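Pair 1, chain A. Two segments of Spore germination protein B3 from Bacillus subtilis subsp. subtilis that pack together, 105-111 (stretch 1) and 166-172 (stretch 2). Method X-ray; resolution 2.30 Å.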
# COMPACT_ATOMS: atom_id res chain seq x y z
N TYR A 105 -7.95 8.12 -3.46
CA TYR A 105 -6.83 7.46 -2.80
C TYR A 105 -7.20 6.09 -2.25
O TYR A 105 -8.32 5.89 -1.78
CB TYR A 105 -6.31 8.29 -1.63
CG TYR A 105 -5.75 9.64 -1.99
CD1 TYR A 105 -4.48 9.77 -2.52
CD2 TYR A 105 -6.48 10.80 -1.76
CE1 TYR A 105 -3.94 11.01 -2.84
CE2 TYR A 105 -5.96 12.05 -2.08
CZ TYR A 105 -4.70 12.15 -2.62
OH TYR A 105 -4.18 13.39 -2.94
N LEU A 106 -6.25 5.17 -2.29
CA LEU A 106 -6.42 3.84 -1.74
C LEU A 106 -5.34 3.63 -0.69
O LEU A 106 -4.16 3.86 -0.96
CB LEU A 106 -6.31 2.79 -2.83
CG LEU A 106 -6.53 1.35 -2.37
CD1 LEU A 106 -7.96 1.16 -1.89
CD2 LEU A 106 -6.17 0.36 -3.49
N MET A 107 -5.74 3.19 0.51
CA MET A 107 -4.80 2.97 1.60
C MET A 107 -5.12 1.75 2.43
O MET A 107 -6.24 1.23 2.40
CB MET A 107 -4.77 4.18 2.51
CG MET A 107 -4.38 5.42 1.79
SD MET A 107 -3.55 6.54 2.85
CE MET A 107 -2.97 7.73 1.64
N ALA A 108 -4.11 1.31 3.18
CA ALA A 108 -4.18 0.11 3.98
C ALA A 108 -4.14 0.47 5.46
O ALA A 108 -3.44 1.40 5.87
CB ALA A 108 -3.03 -0.82 3.64
N ALA A 109 -4.91 -0.26 6.25
CA ALA A 109 -4.88 -0.09 7.69
C ALA A 109 -4.27 -1.33 8.32
O ALA A 109 -4.53 -2.45 7.90
CB ALA A 109 -6.28 0.12 8.24
N ARG A 110 -3.42 -1.12 9.32
CA ARG A 110 -3.01 -2.20 10.17
C ARG A 110 -4.21 -2.37 11.09
O ARG A 110 -4.71 -1.39 11.64
CB ARG A 110 -1.75 -1.84 10.96
CG ARG A 110 -0.54 -1.69 10.08
CD ARG A 110 0.61 -1.04 10.82
NE ARG A 110 1.80 -0.89 9.99
CZ ARG A 110 2.78 -1.79 9.89
NH1 ARG A 110 2.74 -2.94 10.57
NH2 ARG A 110 3.82 -1.54 9.10
N GLY A 111 -4.70 -3.59 11.23
CA GLY A 111 -5.90 -3.83 12.01
C GLY A 111 -7.13 -3.32 11.28
O GLY A 111 -7.15 -3.25 10.05
N LEU A 166 3.13 -1.80 -3.47
CA LEU A 166 2.99 -1.31 -2.11
C LEU A 166 1.81 -0.34 -2.02
O LEU A 166 1.47 0.34 -2.98
CB LEU A 166 4.27 -0.63 -1.64
CG LEU A 166 5.55 -1.48 -1.60
CD1 LEU A 166 6.75 -0.61 -1.20
CD2 LEU A 166 5.42 -2.67 -0.65
N ILE A 167 1.22 -0.29 -0.84
CA ILE A 167 0.14 0.62 -0.52
C ILE A 167 0.45 1.24 0.84
O ILE A 167 0.78 0.52 1.78
CB ILE A 167 -1.19 -0.14 -0.48
CG1 ILE A 167 -2.34 0.77 -0.05
CG2 ILE A 167 -1.09 -1.32 0.46
CD1 ILE A 167 -3.71 0.10 -0.15
N GLN A 168 0.37 2.57 0.95
CA GLN A 168 0.62 3.27 2.21
C GLN A 168 -0.23 2.69 3.33
O GLN A 168 -1.43 2.51 3.15
CB GLN A 168 0.30 4.76 2.09
CG GLN A 168 0.49 5.55 3.39
CD GLN A 168 1.94 5.61 3.83
OE1 GLN A 168 2.79 6.10 3.09
NE2 GLN A 168 2.22 5.13 5.04
N ALA A 169 0.38 2.42 4.47
CA ALA A 169 -0.35 1.90 5.62
C ALA A 169 -0.57 2.99 6.66
O ALA A 169 0.23 3.92 6.78
CB ALA A 169 0.40 0.73 6.24
N VAL A 170 -1.69 2.89 7.39
CA VAL A 170 -1.96 3.77 8.53
C VAL A 170 -2.30 2.92 9.75
O VAL A 170 -2.78 1.80 9.63
CB VAL A 170 -3.11 4.75 8.27
CG1 VAL A 170 -2.78 5.66 7.09
CG2 VAL A 170 -4.41 4.00 8.00
N LYS A 171 -2.02 3.46 10.94
CA LYS A 171 -2.29 2.75 12.18
C LYS A 171 -2.82 3.69 13.23
O LYS A 171 -2.32 4.81 13.38
CB LYS A 171 -1.02 2.06 12.69
CG LYS A 171 -1.20 1.24 13.98
CD LYS A 171 0.03 0.37 14.26
CE LYS A 171 -0.12 -0.46 15.53
NZ LYS A 171 0.18 0.31 16.78
N ASN A 172 -3.83 3.23 13.95
CA ASN A 172 -4.40 3.98 15.05
C ASN A 172 -3.59 3.63 16.30
O ASN A 172 -3.87 2.64 16.97
CB ASN A 172 -5.89 3.61 15.21
CG ASN A 172 -6.69 4.70 15.89
OD1 ASN A 172 -6.30 5.87 15.90
ND2 ASN A 172 -7.84 4.33 16.43
O HOH W 1 -1.46 4.15 -0.63

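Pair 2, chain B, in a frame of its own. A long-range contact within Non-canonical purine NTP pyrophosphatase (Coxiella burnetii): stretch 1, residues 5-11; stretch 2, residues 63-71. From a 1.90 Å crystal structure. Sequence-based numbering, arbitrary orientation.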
# COMPACT_ATOMS: atom_id res chain seq x y z
N LEU B 5 18.12 9.93 13.47
CA LEU B 5 17.65 9.26 12.27
C LEU B 5 17.40 10.29 11.17
O LEU B 5 16.67 11.26 11.39
CB LEU B 5 16.37 8.47 12.56
CG LEU B 5 15.72 7.72 11.40
CD1 LEU B 5 16.70 6.77 10.75
CD2 LEU B 5 14.48 6.98 11.88
N GLU B 6 17.99 10.07 10.00
CA GLU B 6 17.80 10.97 8.87
C GLU B 6 16.92 10.33 7.80
O GLU B 6 17.23 9.25 7.29
CB GLU B 6 19.15 11.35 8.26
CG GLU B 6 20.02 12.23 9.15
CD GLU B 6 21.30 12.65 8.46
OE1 GLU B 6 21.92 11.81 7.77
OE2 GLU B 6 21.69 13.83 8.61
N ILE B 7 15.82 11.00 7.46
CA ILE B 7 14.94 10.52 6.40
C ILE B 7 14.75 11.60 5.34
O ILE B 7 14.47 12.75 5.66
CB ILE B 7 13.57 10.09 6.95
CG1 ILE B 7 13.74 9.02 8.04
CG2 ILE B 7 12.69 9.55 5.83
CD1 ILE B 7 12.44 8.63 8.71
N VAL B 8 14.91 11.22 4.07
CA VAL B 8 14.75 12.16 2.97
C VAL B 8 13.29 12.32 2.59
O VAL B 8 12.57 11.33 2.45
CB VAL B 8 15.55 11.72 1.73
CG1 VAL B 8 15.22 12.61 0.54
CG2 VAL B 8 17.04 11.73 2.01
N LEU B 9 12.85 13.57 2.45
CA LEU B 9 11.51 13.87 1.99
C LEU B 9 11.55 14.17 0.50
O LEU B 9 12.25 15.09 0.07
CB LEU B 9 10.96 15.08 2.75
CG LEU B 9 9.44 15.31 2.72
CD1 LEU B 9 8.72 14.20 3.46
CD2 LEU B 9 9.09 16.66 3.32
N ALA B 10 10.81 13.41 -0.29
CA ALA B 10 10.84 13.58 -1.74
C ALA B 10 10.19 14.89 -2.20
O ALA B 10 10.53 15.42 -3.25
CB ALA B 10 10.18 12.38 -2.43
N SER B 11 9.27 15.41 -1.39
CA SER B 11 8.50 16.59 -1.76
C SER B 11 9.29 17.90 -1.70
O SER B 11 10.16 18.08 -0.85
CB SER B 11 7.26 16.69 -0.87
OG SER B 11 6.50 17.84 -1.19
N GLN B 63 18.98 7.76 -4.96
CA GLN B 63 19.95 8.82 -5.21
C GLN B 63 20.70 9.27 -3.96
O GLN B 63 21.88 9.64 -4.04
CB GLN B 63 19.26 10.03 -5.85
CG GLN B 63 18.42 9.67 -7.06
CD GLN B 63 19.17 8.79 -8.04
OE1 GLN B 63 18.64 7.79 -8.52
NE2 GLN B 63 20.42 9.15 -8.33
N THR B 64 20.04 9.23 -2.81
CA THR B 64 20.63 9.76 -1.58
C THR B 64 21.33 8.71 -0.72
O THR B 64 22.25 9.02 0.03
CB THR B 64 19.59 10.50 -0.72
OG1 THR B 64 18.59 9.58 -0.28
CG2 THR B 64 18.94 11.62 -1.52
N GLY B 65 20.89 7.46 -0.83
CA GLY B 65 21.43 6.40 0.01
C GLY B 65 20.82 6.38 1.39
O GLY B 65 21.23 5.59 2.25
N LEU B 66 19.83 7.24 1.62
CA LEU B 66 19.13 7.30 2.90
C LEU B 66 17.72 6.75 2.76
O LEU B 66 17.22 6.60 1.65
CB LEU B 66 19.05 8.75 3.39
CG LEU B 66 20.32 9.48 3.83
CD1 LEU B 66 19.96 10.90 4.23
CD2 LEU B 66 21.00 8.76 4.98
N PRO B 67 17.06 6.44 3.89
CA PRO B 67 15.63 6.13 3.86
C PRO B 67 14.89 7.31 3.26
O PRO B 67 15.34 8.44 3.41
CB PRO B 67 15.27 5.98 5.33
CG PRO B 67 16.55 5.64 6.01
CD PRO B 67 17.62 6.36 5.26
N ALA B 68 13.77 7.07 2.58
CA ALA B 68 13.06 8.16 1.93
C ALA B 68 11.56 8.01 2.10
O ALA B 68 11.03 6.89 2.11
CB ALA B 68 13.43 8.23 0.46
N LEU B 69 10.88 9.14 2.22
CA LEU B 69 9.44 9.15 2.42
C LEU B 69 8.78 10.02 1.36
O LEU B 69 9.23 11.15 1.10
CB LEU B 69 9.11 9.69 3.81
CG LEU B 69 7.65 9.67 4.27
CD1 LEU B 69 7.58 9.62 5.78
CD2 LEU B 69 6.88 10.87 3.72
N ALA B 70 7.74 9.49 0.73
CA ALA B 70 7.00 10.25 -0.27
C ALA B 70 5.51 10.02 -0.10
O ALA B 70 5.09 9.06 0.54
CB ALA B 70 7.45 9.87 -1.67
N ASP B 71 4.71 10.91 -0.67
CA ASP B 71 3.27 10.72 -0.66
C ASP B 71 2.68 11.04 -2.02
O ASP B 71 3.28 11.77 -2.81
CB ASP B 71 2.60 11.59 0.40
CG ASP B 71 2.21 12.96 -0.13
OD1 ASP B 71 2.95 13.93 0.12
OD2 ASP B 71 1.15 13.07 -0.79

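Two parallel strands can be joined by the same few backbone hydrogen bonds while the side chains around them differ widely, and the two contacts compared here make the point. After superposition on N, CA and C of 14 central residues, pair 2 lies on pair 1 with an RMSD of 0.9 Å. In both, the strands run parallel with a twist, their axes inclined at 46° in pair 1 and 34° in pair 2, and the buried surface is similar, 502 and 533 Å².

The common element is a ladder of three hydrogen bonds. In pair 1, Ala A108 reaches the second strand through both its polar backbone atoms: its N donates to Gln A168 O at 2.9 Å, and its O accepts from Val A170 N at 2.8 Å. Arg A110 N then donates to Val A170 O at 3.0 Å. Pair 2 repeats this pattern at matched positions, with Val B8 N to Pro B67 O at 2.9 Å, Leu B69 N to Val B8 O at 2.8 Å, and Ala B10 N to Leu B69 O at 3.1 Å. The residue between the two partners of the central position also approaches its carbonyl through a CA-H...O contact: Ala A169 CA lies 3.1 Å from Ala A108 O, and Ala B68 CA lies 3.2 Å from Val B8 O.

The match between Gln A168 and Pro B67 shows how the pattern tolerates a change of residue. The ladder uses only the carbonyl here, so a proline can serve. The amide is a different matter: in pair 1, a water accepts from Gln A168 N and donates to Leu A106 O, bridging the strands. Proline has no N-H to offer, and in pair 2 its ring occupies this flank, Pro B67 CD standing 3.6 Å from Glu B6 O.

Around the central position, bulk is distributed differently. Ala A108 is small, and its matched residue, Val B8, is larger; each meets a branched side chain from the second stretch. Ala A108 CB lies 3.8 Å from Ile A167 CG2, while Val B8 CG2 lies 3.8 Å from Leu B66 CD1. Ile A167 also extends under the first strand, bringing its CD1 to 3.4 Å from Met A107 C. Val B8 CG2 additionally meets Thr B64 OG1 at 3.5 Å.

On the face carrying the next bridged pair, Ala A109 and Val A170 touch loosely, CB to CG2 at 4.3 Å, whereas two leucines fill the matched places more closely, Leu B9 CD1 to Leu B69 CD2 at 3.8 Å. One step further the sizes reverse. The aliphatic portions of Arg A110 and Lys A171 touch, CD to CD at 3.8 Å, and the end of Lys A171 then leads away; Ala B10 and Ala B70 achieve the same separation with CB against CB. The same ladder and a similar strand spacing recur in both pairs, and quite different side chains pack around them.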